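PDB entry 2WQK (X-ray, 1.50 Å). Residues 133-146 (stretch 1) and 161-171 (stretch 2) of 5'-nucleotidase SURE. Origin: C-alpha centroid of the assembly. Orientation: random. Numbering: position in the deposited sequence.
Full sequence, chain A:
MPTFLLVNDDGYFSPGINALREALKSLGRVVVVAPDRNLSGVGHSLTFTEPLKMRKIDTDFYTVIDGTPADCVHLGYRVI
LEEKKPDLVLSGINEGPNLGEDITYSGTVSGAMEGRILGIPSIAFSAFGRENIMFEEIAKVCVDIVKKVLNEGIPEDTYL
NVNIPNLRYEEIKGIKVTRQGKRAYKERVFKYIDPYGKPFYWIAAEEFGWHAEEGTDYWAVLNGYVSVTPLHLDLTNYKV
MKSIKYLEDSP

Stretch 1, residues 133-146: IMFEEIAKVCVDIV
Stretch 2 (161-171) NVNIPNLRYEE

Stretch 1 enters helix 135-146 through Ile133 and N-cap Met134 (-87/72°). Strand 161-165 crosses this helix at 137° between N-to-C directions, with axes 9.0 Å apart at closest approach, and continues through a loop into the 3-10 segment 169-171. CA atoms pair Ile138 with Ile164 (6.6 Å), Ile133 with Asn166 (5.9 Å) and Glu137 with Tyr169 (5.3 Å); 754 Å² is buried, both sides summed.

Apolar packing joins helix and strand. Alternation along the strand points Val162 (t) and Ile164 (chi1 m, chi2 92°) toward the helix and Asn163 away. Ile164 CD1 lies 3.7 Å from Ile138 CG2 and 3.9 Å from Cys142 SG, while Ile164 CG2 is 3.7 Å from Val141 CG1 (p); Ile145 CD1 (mt) meets Val162 CG1 at 3.9 Å. All six are buried, their apolar or weakly polar side chains needing no polar partner.

Three direct hydrogen bonds, spread from Met134 to Asp144, join the stretches. Asn166 OD1 (t) accepts from Met134 N (2.8 Å), a helix-start NH lacking an acceptor within the helix. Glu137 OE1 (mm) accepts from Tyr169 N (2.9 Å). Tyr169 (t, chi2 68°) lies along the helix, offering one ring face to Lys140 CB, 3.9 Å from the centroid, and a hydroxyl reaching Asp144: OH donates to OD2 at a very short 2.5 Å.

Extended Lys140 (mttt) bridges Glu137 (NZ–OE2 3.3 Å). Water 1 links Glu137 OE1 (2.8 Å), Lys140 NZ (2.7 Å) and Glu170 OE2 (2.5 Å), joining both stretches.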

# COMPACT_ATOMS: atom_id res chain seq x y z
N ILE A 133 12.40 11.45 -21.27
CA ILE A 133 13.58 11.95 -20.59
C ILE A 133 14.85 11.30 -21.16
O ILE A 133 14.97 10.06 -21.20
CB ILE A 133 13.48 11.71 -19.08
CG1 ILE A 133 12.28 12.47 -18.50
CG2 ILE A 133 14.79 12.15 -18.41
CD1 ILE A 133 12.00 12.21 -17.03
N MET A 134 15.79 12.15 -21.50
CA MET A 134 17.07 11.71 -22.09
C MET A 134 18.10 11.39 -20.99
O MET A 134 19.06 12.13 -20.76
CB MET A 134 17.61 12.80 -23.01
CG MET A 134 16.70 13.04 -24.24
SD MET A 134 17.30 14.35 -25.33
CE MET A 134 16.72 15.79 -24.45
N PHE A 135 17.89 10.27 -20.30
CA PHE A 135 18.74 9.91 -19.16
C PHE A 135 20.21 9.77 -19.52
O PHE A 135 21.06 10.09 -18.73
CB PHE A 135 18.24 8.63 -18.51
CG PHE A 135 16.93 8.80 -17.80
CD1 PHE A 135 16.89 9.44 -16.55
CD2 PHE A 135 15.76 8.32 -18.34
CE1 PHE A 135 15.67 9.61 -15.93
CE2 PHE A 135 14.55 8.47 -17.68
CZ PHE A 135 14.53 9.12 -16.47
N GLU A 136 20.53 9.27 -20.73
CA GLU A 136 21.95 9.17 -21.09
C GLU A 136 22.62 10.50 -21.31
O GLU A 136 23.80 10.64 -20.99
CB GLU A 136 22.15 8.27 -22.31
CG GLU A 136 21.70 6.87 -22.05
CD GLU A 136 22.03 5.93 -23.19
OE1 GLU A 136 22.42 6.40 -24.26
OE2 GLU A 136 21.88 4.72 -22.98
N GLU A 137 21.89 11.49 -21.85
CA GLU A 137 22.40 12.83 -21.95
C GLU A 137 22.59 13.44 -20.56
O GLU A 137 23.60 14.05 -20.27
CB GLU A 137 21.47 13.73 -22.76
CG GLU A 137 21.32 13.31 -24.24
CD GLU A 137 22.60 13.47 -25.02
OE1 GLU A 137 23.31 14.46 -24.84
OE2 GLU A 137 22.89 12.58 -25.84
N ILE A 138 21.60 13.25 -19.70
CA ILE A 138 21.67 13.78 -18.34
C ILE A 138 22.85 13.19 -17.57
O ILE A 138 23.53 13.90 -16.81
CB ILE A 138 20.33 13.56 -17.59
CG1 ILE A 138 19.27 14.49 -18.18
CG2 ILE A 138 20.46 13.78 -16.06
CD1 ILE A 138 17.83 14.20 -17.75
N ALA A 139 23.12 11.90 -17.78
CA ALA A 139 24.21 11.24 -17.05
C ALA A 139 25.55 11.89 -17.34
O ALA A 139 26.44 11.89 -16.50
CB ALA A 139 24.27 9.72 -17.34
N LYS A 140 25.70 12.44 -18.55
CA LYS A 140 26.97 13.09 -18.90
C LYS A 140 27.28 14.26 -17.96
O LYS A 140 28.41 14.40 -17.51
CB LYS A 140 26.95 13.58 -20.36
CG LYS A 140 26.81 12.44 -21.35
CD LYS A 140 26.60 12.97 -22.77
CE LYS A 140 26.45 11.85 -23.76
NZ LYS A 140 26.10 12.42 -25.12
N VAL A 141 26.27 15.09 -17.64
CA VAL A 141 26.57 16.19 -16.75
C VAL A 141 26.71 15.67 -15.29
O VAL A 141 27.52 16.20 -14.53
CB VAL A 141 25.65 17.39 -16.94
CG1 VAL A 141 24.33 17.14 -16.35
CG2 VAL A 141 26.34 18.67 -16.40
N CYS A 142 26.00 14.60 -14.93
CA CYS A 142 26.18 14.03 -13.59
C CYS A 142 27.64 13.61 -13.37
O CYS A 142 28.25 13.86 -12.32
CB CYS A 142 25.24 12.86 -13.33
SG CYS A 142 23.50 13.32 -13.42
N VAL A 143 28.22 12.95 -14.39
CA VAL A 143 29.59 12.49 -14.28
C VAL A 143 30.57 13.69 -14.22
O VAL A 143 31.52 13.66 -13.48
CB VAL A 143 29.92 11.44 -15.35
CG1 VAL A 143 31.39 11.05 -15.31
CG2 VAL A 143 29.00 10.25 -15.14
N ASP A 144 30.27 14.76 -14.95
CA ASP A 144 31.08 15.98 -14.87
C ASP A 144 31.12 16.49 -13.42
O ASP A 144 32.17 16.85 -12.92
CB ASP A 144 30.52 17.11 -15.76
CG ASP A 144 30.77 16.88 -17.27
OD1 ASP A 144 31.61 16.02 -17.66
OD2 ASP A 144 30.06 17.55 -18.05
N ILE A 145 29.96 16.49 -12.77
CA ILE A 145 29.87 16.94 -11.38
C ILE A 145 30.63 16.02 -10.44
O ILE A 145 31.39 16.50 -9.60
CB ILE A 145 28.37 17.14 -10.99
CG1 ILE A 145 27.76 18.32 -11.76
CG2 ILE A 145 28.22 17.26 -9.48
CD1 ILE A 145 26.26 18.42 -11.61
N VAL A 146 30.43 14.71 -10.59
CA VAL A 146 31.13 13.74 -9.74
C VAL A 146 32.65 13.92 -9.87
O VAL A 146 33.39 13.93 -8.87
CB VAL A 146 30.68 12.29 -9.99
CG1 VAL A 146 31.56 11.33 -9.21
CG2 VAL A 146 29.21 12.12 -9.60
N ASN A 161 21.90 18.50 -3.80
CA ASN A 161 20.69 18.20 -4.51
C ASN A 161 20.73 18.77 -5.92
O ASN A 161 20.82 19.97 -6.07
CB ASN A 161 19.43 18.72 -3.81
CG ASN A 161 18.19 18.18 -4.45
OD1 ASN A 161 18.11 16.96 -4.75
ND2 ASN A 161 17.21 19.07 -4.73
N VAL A 162 20.84 17.87 -6.91
CA VAL A 162 21.09 18.30 -8.31
C VAL A 162 19.89 17.98 -9.17
O VAL A 162 19.38 16.85 -9.12
CB VAL A 162 22.35 17.60 -8.87
CG1 VAL A 162 22.63 18.07 -10.31
CG2 VAL A 162 23.56 17.85 -7.97
N ASN A 163 19.41 18.99 -9.93
CA ASN A 163 18.34 18.76 -10.91
C ASN A 163 18.90 19.16 -12.27
O ASN A 163 19.54 20.22 -12.39
CB ASN A 163 17.09 19.59 -10.59
CG ASN A 163 16.28 18.97 -9.46
OD1 ASN A 163 15.27 18.29 -9.71
ND2 ASN A 163 16.72 19.22 -8.18
N ILE A 164 18.61 18.33 -13.26
CA ILE A 164 19.14 18.55 -14.62
C ILE A 164 18.00 18.67 -15.61
O ILE A 164 17.15 17.80 -15.67
CB ILE A 164 20.06 17.39 -15.07
CG1 ILE A 164 21.11 17.03 -14.02
CG2 ILE A 164 20.69 17.68 -16.45
CD1 ILE A 164 20.65 15.91 -13.01
N PRO A 165 17.99 19.75 -16.40
CA PRO A 165 16.99 19.87 -17.46
C PRO A 165 17.03 18.73 -18.48
O PRO A 165 18.09 18.18 -18.75
CB PRO A 165 17.40 21.16 -18.19
CG PRO A 165 18.30 21.88 -17.39
CD PRO A 165 18.89 20.90 -16.36
N ASN A 166 15.87 18.43 -19.07
CA ASN A 166 15.78 17.40 -20.08
C ASN A 166 16.21 17.95 -21.43
O ASN A 166 15.38 18.23 -22.29
CB ASN A 166 14.37 16.84 -20.17
CG ASN A 166 14.28 15.63 -21.05
OD1 ASN A 166 15.26 14.93 -21.21
ND2 ASN A 166 13.10 15.38 -21.61
N LEU A 167 17.52 18.13 -21.56
CA LEU A 167 18.13 18.64 -22.77
C LEU A 167 19.29 17.77 -23.19
O LEU A 167 19.92 17.08 -22.37
CB LEU A 167 18.67 20.04 -22.51
CG LEU A 167 17.67 21.16 -22.23
CD1 LEU A 167 18.38 22.41 -21.69
CD2 LEU A 167 16.87 21.50 -23.48
N ARG A 168 19.63 17.83 -24.48
CA ARG A 168 20.88 17.25 -24.88
C ARG A 168 22.03 17.92 -24.15
O ARG A 168 21.97 19.11 -23.83
CB ARG A 168 21.09 17.41 -26.39
CG ARG A 168 20.15 16.58 -27.20
CD ARG A 168 20.41 16.75 -28.71
NE ARG A 168 21.85 16.70 -29.02
CZ ARG A 168 22.62 17.73 -29.35
NH1 ARG A 168 22.14 18.97 -29.46
NH2 ARG A 168 23.91 17.53 -29.60
N TYR A 169 23.09 17.14 -23.88
CA TYR A 169 24.25 17.62 -23.14
C TYR A 169 24.78 18.94 -23.69
O TYR A 169 25.04 19.87 -22.97
CB TYR A 169 25.33 16.55 -23.15
CG TYR A 169 26.63 16.87 -22.46
CD1 TYR A 169 26.70 17.02 -21.08
CD2 TYR A 169 27.83 16.91 -23.17
CE1 TYR A 169 27.87 17.25 -20.44
CE2 TYR A 169 29.03 17.16 -22.54
CZ TYR A 169 29.05 17.33 -21.17
OH TYR A 169 30.26 17.56 -20.53
N GLU A 170 24.88 19.03 -25.00
CA GLU A 170 25.44 20.23 -25.60
C GLU A 170 24.53 21.44 -25.52
O GLU A 170 25.00 22.59 -25.76
CB GLU A 170 25.84 19.93 -27.06
CG GLU A 170 26.87 18.81 -27.16
CD GLU A 170 26.26 17.38 -27.11
OE1 GLU A 170 25.01 17.20 -27.10
OE2 GLU A 170 27.07 16.42 -27.10
N GLU A 171 23.25 21.22 -25.23
CA GLU A 171 22.28 22.30 -25.09
C GLU A 171 22.15 22.80 -23.64
O GLU A 171 21.52 23.82 -23.41
CB GLU A 171 20.90 21.85 -25.56
CG GLU A 171 20.77 21.63 -27.08
CD GLU A 171 20.91 22.92 -27.88
OE1 GLU A 171 20.84 24.04 -27.32
OE2 GLU A 171 21.07 22.80 -29.11
O HOH W 1 25.44 14.54 -26.58
O HOH W 2 28.03 14.49 -25.96